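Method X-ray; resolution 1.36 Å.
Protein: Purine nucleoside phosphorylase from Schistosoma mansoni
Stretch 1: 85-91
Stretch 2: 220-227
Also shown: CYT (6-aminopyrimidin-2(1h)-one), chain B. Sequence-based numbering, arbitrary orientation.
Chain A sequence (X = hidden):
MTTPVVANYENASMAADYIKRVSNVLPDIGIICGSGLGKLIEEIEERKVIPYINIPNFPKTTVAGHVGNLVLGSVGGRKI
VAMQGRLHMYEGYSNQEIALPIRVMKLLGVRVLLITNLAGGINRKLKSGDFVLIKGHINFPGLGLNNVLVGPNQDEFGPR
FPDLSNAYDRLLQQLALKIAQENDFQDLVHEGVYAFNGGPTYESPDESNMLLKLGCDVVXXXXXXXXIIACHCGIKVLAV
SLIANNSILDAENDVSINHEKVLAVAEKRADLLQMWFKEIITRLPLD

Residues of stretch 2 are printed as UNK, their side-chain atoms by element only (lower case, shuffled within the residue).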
# COMPACT_ATOMS: atom_id res chain seq x y z
N GLY A 85 7.55 20.87 14.43
CA GLY A 85 6.57 20.75 13.37
C GLY A 85 6.95 19.63 12.43
O GLY A 85 7.55 19.83 11.37
N ARG A 86 6.60 18.42 12.84
CA ARG A 86 6.95 17.21 12.11
C ARG A 86 6.15 17.10 10.82
O ARG A 86 4.99 17.52 10.74
CB ARG A 86 6.60 16.04 13.01
CG ARG A 86 7.03 14.71 12.54
CD ARG A 86 6.68 13.73 13.61
NE ARG A 86 7.41 12.49 13.45
CZ ARG A 86 7.55 11.60 14.41
NH1 ARG A 86 7.00 11.83 15.60
NH2 ARG A 86 8.23 10.49 14.18
N LEU A 87 6.76 16.52 9.80
CA LEU A 87 6.09 16.28 8.53
C LEU A 87 5.58 14.84 8.53
O LEU A 87 6.38 13.90 8.61
CB LEU A 87 7.05 16.50 7.37
CG LEU A 87 7.77 17.84 7.37
CD1 LEU A 87 8.79 17.86 6.24
CD2 LEU A 87 6.78 18.97 7.23
N HIS A 88 4.27 14.67 8.41
CA HIS A 88 3.64 13.34 8.41
C HIS A 88 3.12 12.99 7.03
O HIS A 88 2.54 13.83 6.34
CB HIS A 88 2.45 13.32 9.37
CG HIS A 88 2.83 13.39 10.81
ND1 HIS A 88 2.80 14.56 11.54
CD2 HIS A 88 3.19 12.41 11.68
CE1 HIS A 88 3.15 14.30 12.79
NE2 HIS A 88 3.40 13.01 12.90
N MET A 89 3.30 11.73 6.63
CA MET A 89 2.94 11.34 5.27
C MET A 89 1.43 11.33 5.05
O MET A 89 0.99 11.55 3.92
CB MET A 89 3.65 10.04 4.88
CG MET A 89 5.18 10.22 4.96
SD MET A 89 6.16 9.12 3.92
CE MET A 89 5.71 9.70 2.29
N TYR A 90 0.64 11.17 6.11
CA TYR A 90 -0.81 11.24 5.92
C TYR A 90 -1.27 12.63 5.51
O TYR A 90 -2.42 12.77 5.08
CB TYR A 90 -1.59 10.76 7.16
CG TYR A 90 -1.23 11.47 8.44
CD1 TYR A 90 -1.59 12.80 8.65
CD2 TYR A 90 -0.54 10.81 9.44
CE1 TYR A 90 -1.24 13.46 9.82
CE2 TYR A 90 -0.19 11.46 10.61
CZ TYR A 90 -0.55 12.78 10.79
OH TYR A 90 -0.18 13.41 11.95
N GLU A 91 -0.43 13.66 5.65
CA GLU A 91 -0.79 14.98 5.16
C GLU A 91 -0.68 15.10 3.65
O GLU A 91 -1.16 16.09 3.09
CB GLU A 91 0.11 16.06 5.78
CG GLU A 91 -0.15 16.31 7.22
CD GLU A 91 -1.50 17.01 7.50
OE1 GLU A 91 -2.05 17.73 6.63
OE2 GLU A 91 -1.98 16.85 8.62
N UNK A 220 1.48 3.06 14.73
CA UNK A 220 1.36 4.51 14.64
C UNK A 220 1.56 4.95 13.21
O UNK A 220 1.76 4.13 12.31
N UNK A 221 1.52 6.27 13.02
CA UNK A 221 1.42 6.87 11.69
C UNK A 221 2.66 7.66 11.28
O UNK A 221 2.59 8.51 10.39
s UNK A 221 -2.45 8.32 11.99
c UNK A 221 -3.72 7.37 12.83
c UNK A 221 -1.11 7.11 12.01
c UNK A 221 0.18 7.77 11.60
N UNK A 222 3.80 7.39 11.90
CA UNK A 222 4.96 8.22 11.63
C UNK A 222 6.21 7.36 11.76
O UNK A 222 6.13 6.12 11.77
o UNK A 222 5.30 8.94 13.92
c UNK A 222 5.01 9.40 12.62
N UNK A 223 7.35 8.04 11.86
CA UNK A 223 8.61 7.50 12.38
C UNK A 223 9.35 6.63 11.37
O UNK A 223 10.51 6.91 11.06
o UNK A 223 7.88 7.74 14.65
c UNK A 223 9.69 6.19 14.23
c UNK A 223 8.38 6.78 13.70
N UNK A 224 8.71 5.60 10.83
CA UNK A 224 9.33 4.70 9.87
C UNK A 224 9.91 5.43 8.66
O UNK A 224 11.04 5.11 8.24
c UNK A 224 8.90 2.75 8.30
c UNK A 224 8.22 2.61 10.72
c UNK A 224 8.39 3.54 9.51
N UNK A 225 9.24 6.43 8.07
CA UNK A 225 9.87 7.13 6.94
C UNK A 225 11.17 7.82 7.33
O UNK A 225 12.18 7.68 6.62
c UNK A 225 7.83 6.85 8.27
c UNK A 225 7.48 7.48 6.95
c UNK A 225 8.79 8.14 6.49
N UNK A 226 11.17 8.49 8.48
CA UNK A 226 12.38 9.17 8.92
C UNK A 226 13.48 8.18 9.25
O UNK A 226 14.65 8.43 8.95
c UNK A 226 9.74 10.93 10.25
c UNK A 226 12.08 10.02 10.16
o UNK A 226 9.08 11.83 10.82
c UNK A 226 11.18 11.20 9.89
o UNK A 226 9.27 9.82 9.97
N UNK A 227 13.12 7.07 9.90
CA UNK A 227 14.09 6.02 10.21
C UNK A 227 14.77 5.53 8.95
O UNK A 227 15.99 5.32 8.92
c UNK A 227 12.93 5.29 12.34
c UNK A 227 14.36 3.68 11.08
c UNK A 227 13.41 4.85 10.96
N3 CYT B . -2.77 5.14 17.12
C4 CYT B . -3.07 5.34 18.41
N1 CYT B . -1.37 7.06 17.19
C2 CYT B . -1.93 5.99 16.48
O2 CYT B . -1.68 5.85 15.28
N4 CYT B . -3.91 4.48 18.99
C5 CYT B . -2.49 6.42 19.15
C6 CYT B . -1.66 7.25 18.50
O HOH W 1 9.13 13.72 8.96
O HOH W 2 6.65 10.91 9.70
O HOH W 3 4.68 9.77 8.32
O HOH W 4 1.61 8.90 7.68

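Position 220 carries no atom beyond its backbone, so it is Gly-220. It touches nothing in stretch 1, but its CA lies 3.4 Å from O2 of CYT.

At position 221 the side chain is an unbranched run of two carbons, a sulfur and a terminal carbon, which only methionine fits. The CB points toward stretch 1 and packs 3.8 Å from CD2 of Tyr-90, near the plane of that ring. The end of Met-221 then leads away: its SD sits 4.8 Å from the Tyr-90 ring centroid, 44° off the normal, an oblique sulfur-aromatic contact, and its CE comes within 3.5 Å of CYT O2.

Position 222 has one carbon and one oxygen. With no further branch this is serine. The CB of Ser-222 lies 3.6 Å from CD2 of His-88, at the ring edge, where the backbones are also close (6.2 Å between the CA atoms of His-88 and Ser-222). Its OG stands over one face of the Arg-86 guanidinium, 3.3 Å from Arg-86 NH2, but the angle is too poor for a hydrogen bond.

At position 223 the first carbon carries one oxygen and one carbon, the β-branched pattern of threonine. OG1 of Thr-223 accepts a weak hydrogen bond from Arg-86 NH2 (2.8 Å, 123°) and shares another with Ser-222 OG at 2.9 Å. The residue occupies the N-cap position, yet its side chain makes no capping bond.

Position 224 shows three carbons, branched at the first: Val-224, without contact to stretch 1.

Three carbons closing onto the backbone N make position 225 proline. The CG of Pro-225 meets SD of Met-89 at 3.7 Å, an apolar contact.

Position 226 has three carbons, the third bearing two oxygens. Its five atoms would also suit glutamine by count if one terminal atom were nitrogen, but both are oxygen, so it is glutamate. OE2 of Glu-226 receives NE of Arg-86 at 3.2 Å and 170°, a nearly linear hydrogen bond within a salt bridge.

Position 227 repeats the three-carbon branched pattern: Val-227, out of reach, its N bonded to Thr-223 O at 2.9 Å in the helix.

The contact works through Arg-86, whose extended side chain places NE and NH2 against Glu-226 and Thr-223, both near the guanidinium plane. Water 1 links Leu-87 O (2.8 Å) to Glu-226 OE2 (2.7 Å, weak). Water 3 accepts from Met-89 N (2.9 Å) and donates to Met-221 O (3.2 Å), joining the two backbones beside the apolar contacts.

Stretch 2 220-227: GMSTVPEV
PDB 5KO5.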